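Cytochrome P450 113A1 (Saccharopolyspora erythraea, PDB 2JJN) hydroxylates the macrolactone ring of erythromycin D at C-12 to give erythromycin C, using a heme b iron, molecular oxygen and NADPH. Local coordinates at residues S124-A129 and A372-L377; V138-L143 and V248-I253; K40-Q45 and V53-D58; D32-M37 and V316-R321. The protein carries 2 engineered substitutions. All coordinates share one frame; numbering follows the deposited sequence.

Contact 1: residues S124-A129 and A372-L377; sequences SLLADA and ARFGRL
In the four-helix bundle of the cytochrome P450 fold, the C-terminal ends of helix 115-127 (helix D) and helix 356-374 (helix L) meet where R373 and F374 reach L126 and A127. The R373 side chain is stretched out, its CG trans to the backbone N (chi1 -177°), and this carries the guanidinium across the last turn of the other helix. One face of the flat group lies over A127, whose CA sits 3.7 Å above its plane. The carbonyls nearby are not gripped directly: R373 NE is 3.4 Å from L126 O, too far off line for a hydrogen bond. A water joins them instead, donating to L126 O at 2.8 Å and accepting from R373 NE at 2.9 Å. L126 O also receives the backbone N of A129 at 3.2 Å. Next to the polar bridge, L126 CD2 comes to the rim of the F374 ring, 4.0 Å from CE2. That ring has CG of R373 over the centre of one face and L377 CD2 on the opposite face, offset toward the rim. L126 packs on I370 of helix 356-374 and on L139 of helix 135-140, while the C-terminal P407 and R408 lie against R373.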
loop_
_atom_site.group_PDB
_atom_site.type_symbol
_atom_site.label_atom_id
_atom_site.label_comp_id
_atom_site.label_asym_id
_atom_site.label_seq_id
_atom_site.Cartn_x
_atom_site.Cartn_y
_atom_site.Cartn_z
ATOM N N SER A 124 2.611 -23.715 -1.140
ATOM C CA SER A 124 3.370 -24.297 -2.255
ATOM C C SER A 124 4.602 -23.522 -2.619
ATOM O O SER A 124 5.648 -24.130 -2.878
ATOM C CB SER A 124 2.462 -24.419 -3.457
ATOM O OG SER A 124 1.519 -25.464 -3.239
ATOM N N LEU A 125 4.501 -22.198 -2.575
ATOM C CA LEU A 125 5.685 -21.400 -2.913
ATOM C C LEU A 125 6.780 -21.611 -1.859
ATOM O O LEU A 125 7.961 -21.730 -2.175
ATOM C CB LEU A 125 5.315 -19.919 -2.989
ATOM C CG LEU A 125 4.391 -19.545 -4.174
ATOM C CD1 LEU A 125 4.051 -18.069 -4.014
ATOM C CD2 LEU A 125 5.077 -19.793 -5.509
ATOM N N LEU A 126 6.402 -21.597 -0.583
ATOM C CA LEU A 126 7.429 -21.755 0.478
ATOM C C LEU A 126 8.012 -23.175 0.501
ATOM O O LEU A 126 9.192 -23.345 0.812
ATOM C CB LEU A 126 6.820 -21.436 1.850
ATOM C CG LEU A 126 6.518 -19.935 2.074
ATOM C CD1 LEU A 126 5.872 -19.790 3.413
ATOM C CD2 LEU A 126 7.800 -19.113 1.947
ATOM N N ALA A 127 7.204 -24.180 0.153
ATOM C CA ALA A 127 7.682 -25.581 0.251
ATOM C C ALA A 127 8.857 -25.893 -0.683
ATOM O O ALA A 127 9.645 -26.805 -0.436
ATOM C CB ALA A 127 6.543 -26.538 0.026
ATOM N N ASP A 128 9.012 -25.078 -1.724
ATOM C CA ASP A 128 10.073 -25.287 -2.682
ATOM C C ASP A 128 11.281 -24.368 -2.564
ATOM O O ASP A 128 12.228 -24.474 -3.354
ATOM C CB ASP A 128 9.468 -25.181 -4.080
ATOM C CG ASP A 128 8.564 -26.347 -4.385
ATOM O OD1 ASP A 128 8.849 -27.433 -3.852
ATOM O OD2 ASP A 128 7.589 -26.151 -5.129
ATOM N N ALA A 129 11.289 -23.506 -1.563
ATOM C CA ALA A 129 12.276 -22.412 -1.564
ATOM C C ALA A 129 13.608 -22.710 -0.857
ATOM O O ALA A 129 14.540 -21.879 -0.893
ATOM C CB ALA A 129 11.639 -21.180 -0.965
ATOM N N ALA A 372 4.484 -21.808 10.376
ATOM C CA ALA A 372 4.184 -23.237 10.317
ATOM C C ALA A 372 5.343 -24.031 9.740
ATOM O O ALA A 372 5.686 -25.121 10.225
ATOM C CB ALA A 372 2.886 -23.498 9.487
ATOM N N ARG A 373 5.959 -23.506 8.684
ATOM C CA ARG A 373 7.033 -24.256 8.036
ATOM C C ARG A 373 8.353 -24.089 8.725
ATOM O O ARG A 373 9.094 -25.084 8.923
ATOM C CB ARG A 373 7.160 -23.877 6.537
ATOM C CG ARG A 373 8.236 -24.707 5.845
ATOM C CD ARG A 373 8.266 -24.467 4.324
ATOM N NE ARG A 373 9.515 -24.991 3.720
ATOM C CZ ARG A 373 9.710 -26.243 3.308
ATOM N NH1 ARG A 373 8.770 -27.189 3.468
ATOM N NH2 ARG A 373 10.883 -26.583 2.787
ATOM N N PHE A 374 8.688 -22.867 9.098
ATOM C CA PHE A 374 10.097 -22.583 9.492
ATOM C C PHE A 374 10.200 -22.230 10.978
ATOM O O PHE A 374 11.338 -22.227 11.525
ATOM C CB PHE A 374 10.576 -21.364 8.737
ATOM C CG PHE A 374 10.590 -21.496 7.223
ATOM C CD1 PHE A 374 11.462 -22.381 6.564
ATOM C CD2 PHE A 374 9.733 -20.707 6.467
ATOM C CE1 PHE A 374 11.514 -22.458 5.164
ATOM C CE2 PHE A 374 9.768 -20.752 5.050
ATOM C CZ PHE A 374 10.684 -21.627 4.391
ATOM N N GLY A 375 9.084 -21.887 11.600
ATOM C CA GLY A 375 9.077 -21.312 12.972
ATOM C C GLY A 375 9.524 -19.856 13.058
ATOM O O GLY A 375 8.994 -19.105 13.860
ATOM N N ARG A 376 10.530 -19.489 12.275
ATOM C CA ARG A 376 11.030 -18.113 12.179
ATOM C C ARG A 376 11.872 -17.953 10.909
ATOM O O ARG A 376 12.269 -18.952 10.282
ATOM C CB ARG A 376 11.858 -17.769 13.430
ATOM C CG ARG A 376 13.149 -18.593 13.513
ATOM C CD ARG A 376 14.018 -18.205 14.749
ATOM N NE ARG A 376 13.317 -18.713 15.931
ATOM C CZ ARG A 376 12.840 -17.997 16.954
ATOM N NH1 ARG A 376 13.049 -16.686 17.105
ATOM N NH2 ARG A 376 12.207 -18.643 17.905
ATOM N N LEU A 377 12.088 -16.709 10.518
ATOM C CA LEU A 377 13.081 -16.372 9.504
ATOM C C LEU A 377 13.933 -15.238 10.057
ATOM O O LEU A 377 13.472 -14.489 10.915
ATOM C CB LEU A 377 12.407 -15.845 8.246
ATOM C CG LEU A 377 11.654 -16.943 7.513
ATOM C CD1 LEU A 377 10.857 -16.256 6.351
ATOM C CD2 LEU A 377 12.564 -18.021 6.921
HETATM O O HOH W 1 11.638 -23.756 2.171
#

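Contact 2: residues V138-L143 and V248-I253; sequences VLAFPL and VLLGNI
L139, on helix 135-140, sends its CD2 methyl to CD2 of L250 in helix 228-259, the two atoms 3.8 Å apart. The backbone here widens into a pi-type turn, and the L139 side chain swings away from its own backbone N (chi1 179°), which is what brings CD2 up to the L250 methyl. It meets the L250 side chain at about a right angle, one branched end set against the other. A140 follows with a single methyl: its CB lies 3.9 Å from L250 CD2 and 4.0 Å from L250 CB. The same L250 CD2 therefore rests against both neighbours at once, and the backbones come near enough for the CA atoms of A140 and L250 to stand 6.1 Å apart. At F141 the chain turns its ring from the contact, toward H243 and W165. P142 lies on the following helix 142-152, and the bond from L143 N to L139 O, 2.9 Å, ties the two helices together; the L143 side chain packs on V121 and T122. The short helix 135-140 thus leads into 142-152, helix E of the P450 fold, and 228-259 is helix I. L249, the residue before L250, touches the heme, while L250 itself also packs on N363 and A366 of helix 356-374. Between the two segments no hydrogen bond forms, and the contact is purely aliphatic: its cohesion is consistent with dispersion and the exclusion of water, with directional grip supplied just beyond it, where T247 OG1 is bonded to A140 O and H243 NE2 to F141 O.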
loop_
_atom_site.group_PDB
_atom_site.type_symbol
_atom_site.label_atom_id
_atom_site.label_comp_id
_atom_site.label_asym_id
_atom_site.label_seq_id
_atom_site.Cartn_x
_atom_site.Cartn_y
_atom_site.Cartn_z
ATOM N N VAL A 138 10.403 -15.024 -3.793
ATOM C CA VAL A 138 9.800 -16.353 -3.600
ATOM C C VAL A 138 8.317 -16.232 -3.259
ATOM O O VAL A 138 7.487 -17.005 -3.760
ATOM C CB VAL A 138 10.507 -17.169 -2.508
ATOM C CG1 VAL A 138 9.692 -18.421 -2.103
ATOM C CG2 VAL A 138 11.882 -17.606 -3.021
ATOM N N LEU A 139 7.990 -15.269 -2.387
ATOM C CA LEU A 139 6.622 -15.213 -1.841
ATOM C C LEU A 139 5.993 -13.826 -1.896
ATOM O O LEU A 139 4.841 -13.687 -2.342
ATOM C CB LEU A 139 6.613 -15.693 -0.377
ATOM C CG LEU A 139 5.222 -15.642 0.290
ATOM C CD1 LEU A 139 4.232 -16.561 -0.421
ATOM C CD2 LEU A 139 5.269 -16.022 1.762
ATOM N N ALA A 140 6.685 -12.812 -1.403
ATOM C CA ALA A 140 5.946 -11.558 -1.115
ATOM C C ALA A 140 5.546 -10.893 -2.410
ATOM O O ALA A 140 4.509 -10.230 -2.485
ATOM C CB ALA A 140 6.759 -10.614 -0.256
ATOM N N PHE A 141 6.365 -11.051 -3.440
ATOM C CA PHE A 141 6.016 -10.463 -4.737
ATOM C C PHE A 141 4.968 -11.314 -5.452
ATOM O O PHE A 141 3.875 -10.780 -5.794
ATOM C CB PHE A 141 7.250 -10.239 -5.622
ATOM C CG PHE A 141 6.933 -9.532 -6.909
ATOM C CD1 PHE A 141 7.030 -8.136 -6.973
ATOM C CD2 PHE A 141 6.520 -10.255 -8.026
ATOM C CE1 PHE A 141 6.747 -7.470 -8.178
ATOM C CE2 PHE A 141 6.207 -9.607 -9.240
ATOM C CZ PHE A 141 6.322 -8.215 -9.293
ATOM N N PRO A 142 5.212 -12.626 -5.678
ATOM C CA PRO A 142 4.219 -13.408 -6.436
ATOM C C PRO A 142 2.838 -13.591 -5.781
ATOM O O PRO A 142 1.827 -13.685 -6.488
ATOM C CB PRO A 142 4.858 -14.771 -6.628
ATOM C CG PRO A 142 6.110 -14.785 -5.779
ATOM C CD PRO A 142 6.423 -13.415 -5.337
ATOM N N LEU A 143 2.791 -13.719 -4.463
ATOM C CA LEU A 143 1.519 -14.036 -3.834
ATOM C C LEU A 143 0.419 -13.043 -4.180
ATOM O O LEU A 143 -0.602 -13.490 -4.714
ATOM C CB LEU A 143 1.686 -14.214 -2.308
ATOM C CG LEU A 143 0.364 -14.358 -1.562
ATOM C CD1 LEU A 143 -0.372 -15.705 -1.889
ATOM C CD2 LEU A 143 0.682 -14.247 -0.060
ATOM N N VAL A 248 5.354 -5.113 0.046
ATOM C CA VAL A 248 6.116 -4.320 1.020
ATOM C C VAL A 248 5.759 -4.683 2.474
ATOM O O VAL A 248 6.655 -4.773 3.331
ATOM C CB VAL A 248 5.835 -2.821 0.722
ATOM C CG1 VAL A 248 6.376 -1.961 1.838
ATOM C CG2 VAL A 248 6.470 -2.459 -0.689
ATOM N N LEU A 249 4.478 -4.860 2.772
ATOM C CA LEU A 249 4.097 -5.162 4.160
ATOM C C LEU A 249 4.688 -6.481 4.619
ATOM O O LEU A 249 5.229 -6.560 5.730
ATOM C CB LEU A 249 2.593 -5.190 4.328
ATOM C CG LEU A 249 2.137 -5.479 5.761
ATOM C CD1 LEU A 249 2.683 -4.454 6.713
ATOM C CD2 LEU A 249 0.594 -5.483 5.861
ATOM N N LEU A 250 4.614 -7.509 3.760
ATOM C CA LEU A 250 5.115 -8.822 4.242
ATOM C C LEU A 250 6.608 -8.759 4.531
ATOM O O LEU A 250 7.070 -9.294 5.563
ATOM C CB LEU A 250 4.813 -9.920 3.227
ATOM C CG LEU A 250 5.239 -11.326 3.681
ATOM C CD1 LEU A 250 4.529 -11.651 4.998
ATOM C CD2 LEU A 250 4.879 -12.380 2.624
ATOM N N GLY A 251 7.382 -8.086 3.665
ATOM C CA GLY A 251 8.827 -7.847 3.964
ATOM C C GLY A 251 8.959 -7.127 5.319
ATOM O O GLY A 251 9.787 -7.492 6.155
ATOM N N ASN A 252 8.157 -6.069 5.530
ATOM C CA ASN A 252 8.244 -5.282 6.751
ATOM C C ASN A 252 7.921 -6.121 7.967
ATOM O O ASN A 252 8.537 -5.927 9.020
ATOM C CB ASN A 252 7.315 -4.061 6.668
ATOM C CG ASN A 252 7.866 -3.013 5.665
ATOM O OD1 ASN A 252 8.968 -3.190 5.110
ATOM N ND2 ASN A 252 7.142 -1.891 5.502
ATOM N N ILE A 253 6.979 -7.051 7.825
ATOM C CA ILE A 253 6.594 -7.896 8.967
ATOM C C ILE A 253 7.783 -8.770 9.302
ATOM O O ILE A 253 8.169 -8.848 10.468
ATOM C CB ILE A 253 5.383 -8.787 8.551
ATOM C CG1 ILE A 253 4.101 -7.937 8.571
ATOM C CG2 ILE A 253 5.257 -9.970 9.490
ATOM C CD1 ILE A 253 2.899 -8.640 7.942
#

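Contact 3: residues K40-Q45 and V53-D58. With SO4 (sulfate ion), chain E; SO4 (sulfate ion), chain G.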
loop_
_atom_site.group_PDB
_atom_site.type_symbol
_atom_site.label_atom_id
_atom_site.label_comp_id
_atom_site.label_asym_id
_atom_site.label_seq_id
_atom_site.Cartn_x
_atom_site.Cartn_y
_atom_site.Cartn_z
ATOM N N LYS A 40 9.212 21.107 15.758
ATOM C CA LYS A 40 9.639 22.453 15.415
ATOM C C LYS A 40 8.995 23.053 14.168
ATOM O O LYS A 40 9.025 24.272 13.997
ATOM C CB LYS A 40 11.171 22.470 15.280
ATOM C CG LYS A 40 11.892 22.290 16.618
ATOM C CD LYS A 40 13.401 22.417 16.506
ATOM C CE LYS A 40 14.014 22.484 17.899
ATOM N NZ LYS A 40 15.457 22.132 17.946
ATOM N N GLN A 41 8.475 22.218 13.246
ATOM C CA GLN A 41 7.973 22.763 11.978
ATOM C C GLN A 41 6.959 21.733 11.432
ATOM O O GLN A 41 7.203 21.039 10.455
ATOM C CB GLN A 41 9.139 22.958 10.995
ATOM C CG GLN A 41 8.803 23.726 9.732
ATOM C CD GLN A 41 8.720 25.227 9.940
ATOM O OE1 GLN A 41 9.541 25.988 9.382
ATOM N NE2 GLN A 41 7.724 25.669 10.718
ATOM N N PRO A 42 5.805 21.652 12.096
ATOM C CA PRO A 42 4.855 20.581 11.815
ATOM C C PRO A 42 4.115 20.717 10.479
ATOM O O PRO A 42 3.532 19.725 10.022
ATOM C CB PRO A 42 3.845 20.683 12.964
ATOM C CG PRO A 42 3.896 22.147 13.378
ATOM C CD PRO A 42 5.395 22.499 13.243
ATOM N N VAL A 43 4.222 21.873 9.842
ATOM C CA VAL A 43 3.667 22.111 8.473
ATOM C C VAL A 43 4.761 22.809 7.706
ATOM O O VAL A 43 5.103 23.958 8.029
ATOM C CB VAL A 43 2.383 22.970 8.529
ATOM C CG1 VAL A 43 1.843 23.205 7.124
ATOM C CG2 VAL A 43 1.344 22.284 9.405
ATOM N N TRP A 44 5.301 22.143 6.682
ATOM C CA TRP A 44 6.566 22.570 6.098
ATOM C C TRP A 44 6.415 22.662 4.574
ATOM O O TRP A 44 5.806 21.792 3.951
ATOM C CB TRP A 44 7.648 21.517 6.408
ATOM C CG TRP A 44 8.953 21.797 5.765
ATOM C CD1 TRP A 44 9.749 22.893 5.962
ATOM C CD2 TRP A 44 9.648 20.935 4.857
ATOM N NE1 TRP A 44 10.898 22.781 5.171
ATOM C CE2 TRP A 44 10.859 21.581 4.502
ATOM C CE3 TRP A 44 9.350 19.697 4.297
ATOM C CZ2 TRP A 44 11.788 20.995 3.589
ATOM C CZ3 TRP A 44 10.245 19.119 3.396
ATOM C CH2 TRP A 44 11.450 19.777 3.040
ATOM N N GLN A 45 6.990 23.701 3.970
ATOM C CA GLN A 45 6.902 23.904 2.528
ATOM C C GLN A 45 8.272 23.632 1.953
ATOM O O GLN A 45 9.258 24.237 2.385
ATOM C CB GLN A 45 6.555 25.380 2.288
ATOM C CG GLN A 45 6.428 25.734 0.808
ATOM C CD GLN A 45 6.236 27.231 0.571
ATOM O OE1 GLN A 45 5.649 27.691 -0.469
ATOM N NE2 GLN A 45 6.721 28.005 1.487
ATOM N N VAL A 53 2.763 17.648 6.030
ATOM C CA VAL A 53 2.051 17.732 7.304
ATOM C C VAL A 53 2.495 16.533 8.148
ATOM O O VAL A 53 2.401 15.383 7.699
ATOM C CB VAL A 53 0.546 17.722 7.050
ATOM C CG1 VAL A 53 -0.200 17.636 8.372
ATOM C CG2 VAL A 53 0.200 19.043 6.323
ATOM N N PHE A 54 2.998 16.812 9.363
ATOM C CA PHE A 54 3.686 15.782 10.159
ATOM C C PHE A 54 2.979 15.255 11.409
ATOM O O PHE A 54 3.247 14.138 11.847
ATOM C CB PHE A 54 5.086 16.277 10.580
ATOM C CG PHE A 54 5.966 16.612 9.394
ATOM C CD1 PHE A 54 6.310 17.930 9.118
ATOM C CD2 PHE A 54 6.329 15.624 8.514
ATOM C CE1 PHE A 54 7.122 18.236 8.026
ATOM C CE2 PHE A 54 7.147 15.911 7.388
ATOM C CZ PHE A 54 7.539 17.245 7.146
ATOM N N ARG A 55 2.110 16.047 12.004
ATOM C CA ARG A 55 1.500 15.605 13.268
ATOM C C ARG A 55 0.232 14.800 13.041
ATOM O O ARG A 55 -0.523 15.082 12.107
ATOM C CB ARG A 55 1.152 16.829 14.123
ATOM C CG ARG A 55 2.385 17.497 14.703
ATOM C CD ARG A 55 1.983 18.678 15.571
ATOM N NE ARG A 55 3.161 19.374 16.058
ATOM C CZ ARG A 55 3.114 20.633 16.476
ATOM N NH1 ARG A 55 1.940 21.301 16.434
ATOM N NH2 ARG A 55 4.230 21.224 16.935
ATOM N N HIS A 56 -0.029 13.838 13.932
ATOM C CA HIS A 56 -1.143 12.936 13.734
ATOM C C HIS A 56 -2.479 13.678 13.569
ATOM O O HIS A 56 -3.253 13.424 12.640
ATOM C CB HIS A 56 -1.224 12.007 14.951
ATOM C CG HIS A 56 -2.306 10.983 14.856
ATOM N ND1 HIS A 56 -3.576 11.210 15.360
ATOM C CD2 HIS A 56 -2.298 9.708 14.394
ATOM C CE1 HIS A 56 -4.314 10.127 15.173
ATOM N NE2 HIS A 56 -3.575 9.206 14.590
ATOM N N ALA A 57 -2.780 14.618 14.476
ATOM C CA ALA A 57 -4.061 15.275 14.373
ATOM C C ALA A 57 -4.204 16.043 13.062
ATOM O O ALA A 57 -5.296 16.152 12.525
ATOM C CB ALA A 57 -4.248 16.237 15.550
ATOM N N ASP A 58 -3.108 16.645 12.607
ATOM C CA ASP A 58 -3.150 17.462 11.377
ATOM C C ASP A 58 -3.256 16.579 10.131
ATOM O O ASP A 58 -3.951 16.954 9.170
ATOM C CB ASP A 58 -1.897 18.332 11.298
ATOM C CG ASP A 58 -1.835 19.379 12.449
ATOM O OD1 ASP A 58 -2.952 19.745 12.937
ATOM O OD2 ASP A 58 -0.702 19.714 12.869
HETATM S S SO4 E . 2.922 24.819 17.727
HETATM O O1 SO4 E . 3.998 23.840 17.912
HETATM O O2 SO4 E . 3.451 25.975 17.007
HETATM O O3 SO4 E . 2.396 25.229 19.028
HETATM O O4 SO4 E . 1.847 24.278 16.892
HETATM S S SO4 G . -4.569 5.481 14.435
HETATM O O1 SO4 G . -3.757 4.634 13.514
HETATM O O2 SO4 G . -4.645 6.864 13.965
HETATM O O3 SO4 G . -4.090 5.526 15.819
HETATM O O4 SO4 G . -5.966 5.071 14.455
HETATM O O HOH W 2 1.376 18.724 11.406
#
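The guanidinium of R55 carries P42 on one face, with the proline CG 3.5 Å above its plane and over its centre, and a sulfate ion at its edge. The F54 ring is met at its edge by Q41 O and by W44 CB, the latter 3.7 Å from CE1. These groups sit where the first beta hairpin of the P450 fold, strands 43-45 and 51-53, gives way to helix 56-64; V43 and V53 form an antiparallel non-hydrogen-bonded pair. Beside that pair, F54 N donates to P42 O at 3.0 Å, in the carbonyl plane. The R55 side chain, extended from CG to NE, runs alongside the proline, and R38 O accepts from NE, which helps fix the turn of the flat group. R55 NH2 and NH1 each give a nearly straight bond to the sulfate, NH2 to O1 at 2.8 Å and NH1 to O4 at 3.0 Å. H56 NE2 donates to O2 of a second sulfate, in the plane of the ring; both ions are probably from the crystallisation solution. A bound water gathers three partners at the start of the helix: it accepts from R55 N and donates to P42 O, both at 2.8 Å, and to D58 OD2 at 2.7 Å.

Contact 4: residues D32-M37 and V316-R321; sequences DWLGTM and VLSANR
L34 drives one methyl, CD1, against L317, 3.7 Å from its CD2 and 3.9 Å from its CG, while its CB faces S318 OG at 4.0 Å. The two leucine side chains stand at about a right angle to each other. With CG of L34 pointing opposite to the carbonyl carbon (chi1 -68°), the fork of the side chain is set over S318, its CD1 4.1 Å and its CD2 4.2 Å from the serine CB. This inner side is buried and close: the CA atoms of L34 and S318 are 5.9 Å apart. Helix 27-40 (helix A) here lies on the short helix 316-320 (helix K'), which directly follows strand 311-315 of the main P450 beta sheet; L30 and L31 of the same first helix also touch L317. The serine hydroxyl has polar partners beyond L34: it is hydrogen-bonded to F54 O and to R38 NH1. The other side of helix 27-40 turns to solvent, with D32 and T36 exposed. The W33 indole belongs to neither side: it turns toward the hairpin of strands 43-45 and 51-53, where it meets the W44 ring edge-to-face and stands nearly perpendicular to the ring of F54. One of its faces carries M37 CG, over the ring centre and 3.5 Å above the plane.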
loop_
_atom_site.group_PDB
_atom_site.type_symbol
_atom_site.label_atom_id
_atom_site.label_comp_id
_atom_site.label_asym_id
_atom_site.label_seq_id
_atom_site.Cartn_x
_atom_site.Cartn_y
_atom_site.Cartn_z
ATOM N N ASP A 32 14.121 10.261 12.553
ATOM C CA ASP A 32 14.658 11.284 13.461
ATOM C C ASP A 32 14.237 12.668 12.937
ATOM O O ASP A 32 13.809 13.539 13.708
ATOM C CB ASP A 32 16.187 11.148 13.510
ATOM C CG ASP A 32 16.643 9.988 14.408
ATOM O OD1 ASP A 32 15.808 9.439 15.164
ATOM O OD2 ASP A 32 17.852 9.663 14.372
ATOM N N TRP A 33 14.339 12.856 11.623
ATOM C CA TRP A 33 13.946 14.122 11.002
ATOM C C TRP A 33 12.464 14.407 11.188
ATOM O O TRP A 33 12.071 15.527 11.533
ATOM C CB TRP A 33 14.353 14.128 9.538
ATOM C CG TRP A 33 14.088 15.404 8.794
ATOM C CD1 TRP A 33 14.920 16.504 8.734
ATOM C CD2 TRP A 33 12.963 15.691 7.965
ATOM N NE1 TRP A 33 14.368 17.459 7.910
ATOM C CE2 TRP A 33 13.161 17.004 7.444
ATOM C CE3 TRP A 33 11.801 14.993 7.618
ATOM C CZ2 TRP A 33 12.237 17.624 6.585
ATOM C CZ3 TRP A 33 10.846 15.639 6.759
ATOM C CH2 TRP A 33 11.107 16.927 6.238
ATOM N N LEU A 34 11.634 13.415 10.907
ATOM C CA LEU A 34 10.200 13.607 11.118
ATOM C C LEU A 34 9.904 14.004 12.553
ATOM O O LEU A 34 9.034 14.864 12.776
ATOM C CB LEU A 34 9.471 12.304 10.802
ATOM C CG LEU A 34 9.505 11.913 9.317
ATOM C CD1 LEU A 34 8.909 10.488 9.117
ATOM C CD2 LEU A 34 8.755 12.924 8.431
ATOM N N GLY A 35 10.597 13.375 13.525
ATOM C CA GLY A 35 10.469 13.754 14.938
ATOM C C GLY A 35 10.773 15.229 15.155
ATOM O O GLY A 35 10.014 15.966 15.807
ATOM N N THR A 36 11.856 15.689 14.581
ATOM C CA THR A 36 12.227 17.093 14.763
ATOM C C THR A 36 11.192 18.022 14.130
ATOM O O THR A 36 10.892 19.101 14.674
ATOM C CB THR A 36 13.624 17.390 14.226
ATOM O OG1 THR A 36 13.671 17.173 12.808
ATOM C CG2 THR A 36 14.675 16.542 14.949
ATOM N N MET A 37 10.638 17.625 12.994
ATOM C CA MET A 37 9.680 18.471 12.302
ATOM C C MET A 37 8.357 18.486 13.039
ATOM O O MET A 37 7.710 19.537 13.132
ATOM C CB MET A 37 9.461 17.978 10.857
ATOM C CG MET A 37 10.740 18.023 9.955
ATOM S SD MET A 37 11.364 19.722 9.797
ATOM C CE MET A 37 10.192 20.290 8.559
ATOM N N VAL A 316 1.759 9.861 6.972
ATOM C CA VAL A 316 1.209 8.822 7.857
ATOM C C VAL A 316 2.322 8.199 8.738
ATOM O O VAL A 316 2.104 7.869 9.899
ATOM C CB VAL A 316 0.420 7.787 7.040
ATOM C CG1 VAL A 316 0.285 6.464 7.785
ATOM C CG2 VAL A 316 -0.984 8.394 6.752
ATOM N N LEU A 317 3.521 8.035 8.186
ATOM C CA LEU A 317 4.629 7.482 8.975
ATOM C C LEU A 317 4.899 8.351 10.180
ATOM O O LEU A 317 5.112 7.816 11.280
ATOM C CB LEU A 317 5.873 7.394 8.109
ATOM C CG LEU A 317 7.139 6.978 8.867
ATOM C CD1 LEU A 317 6.960 5.550 9.495
ATOM C CD2 LEU A 317 8.324 6.997 7.910
ATOM N N SER A 318 4.911 9.676 9.994
ATOM C CA SER A 318 5.156 10.556 11.141
ATOM C C SER A 318 3.984 10.513 12.129
ATOM O O SER A 318 4.184 10.443 13.355
ATOM C CB SER A 318 5.337 11.956 10.584
ATOM O OG SER A 318 5.607 12.905 11.636
ATOM N N ALA A 319 2.759 10.567 11.610
ATOM C CA ALA A 319 1.555 10.456 12.474
ATOM C C ALA A 319 1.606 9.213 13.299
ATOM O O ALA A 319 1.238 9.230 14.487
ATOM C CB ALA A 319 0.279 10.455 11.599
ATOM N N ASN A 320 2.017 8.087 12.684
ATOM C CA ASN A 320 2.025 6.806 13.410
ATOM C C ASN A 320 3.102 6.752 14.506
ATOM O O ASN A 320 3.045 5.897 15.364
ATOM C CB ASN A 320 2.273 5.674 12.427
ATOM C CG ASN A 320 1.058 5.338 11.540
ATOM O OD1 ASN A 320 -0.014 5.935 11.635
ATOM N ND2 ASN A 320 1.278 4.356 10.636
ATOM N N ARG A 321 4.124 7.608 14.415
ATOM C CA ARG A 321 5.206 7.631 15.452
ATOM C C ARG A 321 5.040 8.857 16.376
ATOM O O ARG A 321 5.966 9.219 17.121
ATOM C CB ARG A 321 6.560 7.676 14.739
ATOM C CG ARG A 321 6.820 6.452 13.848
ATOM C CD ARG A 321 6.776 5.118 14.594
ATOM N NE ARG A 321 7.387 4.084 13.783
ATOM C CZ ARG A 321 8.638 3.631 13.923
ATOM N NH1 ARG A 321 9.400 4.059 14.922
ATOM N NH2 ARG A 321 9.125 2.718 13.088
#

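The four contacts fall into two touching pairs on different parts of the P450 fold. Contacts 3 and 4, with centres 9 Å apart, pack helices 27-40 and 316-320 against the edge of the main sheet, where strands 43-45 and 51-53 lie. Contacts 1 and 2, 13 Å apart, belong to the helical core, where L125 and L126 of helix 115-127 pack on L139. The pairs are well separated: the centres of contacts 1 and 3 are about 42 Å apart, on opposite sides of the chain's centre. In sequence, contact 4 brings residues 32-37 to 316-321, and so ties the N-terminal helix to the chain's later half; its span encloses contacts 3 and 2 and alternates with contact 1.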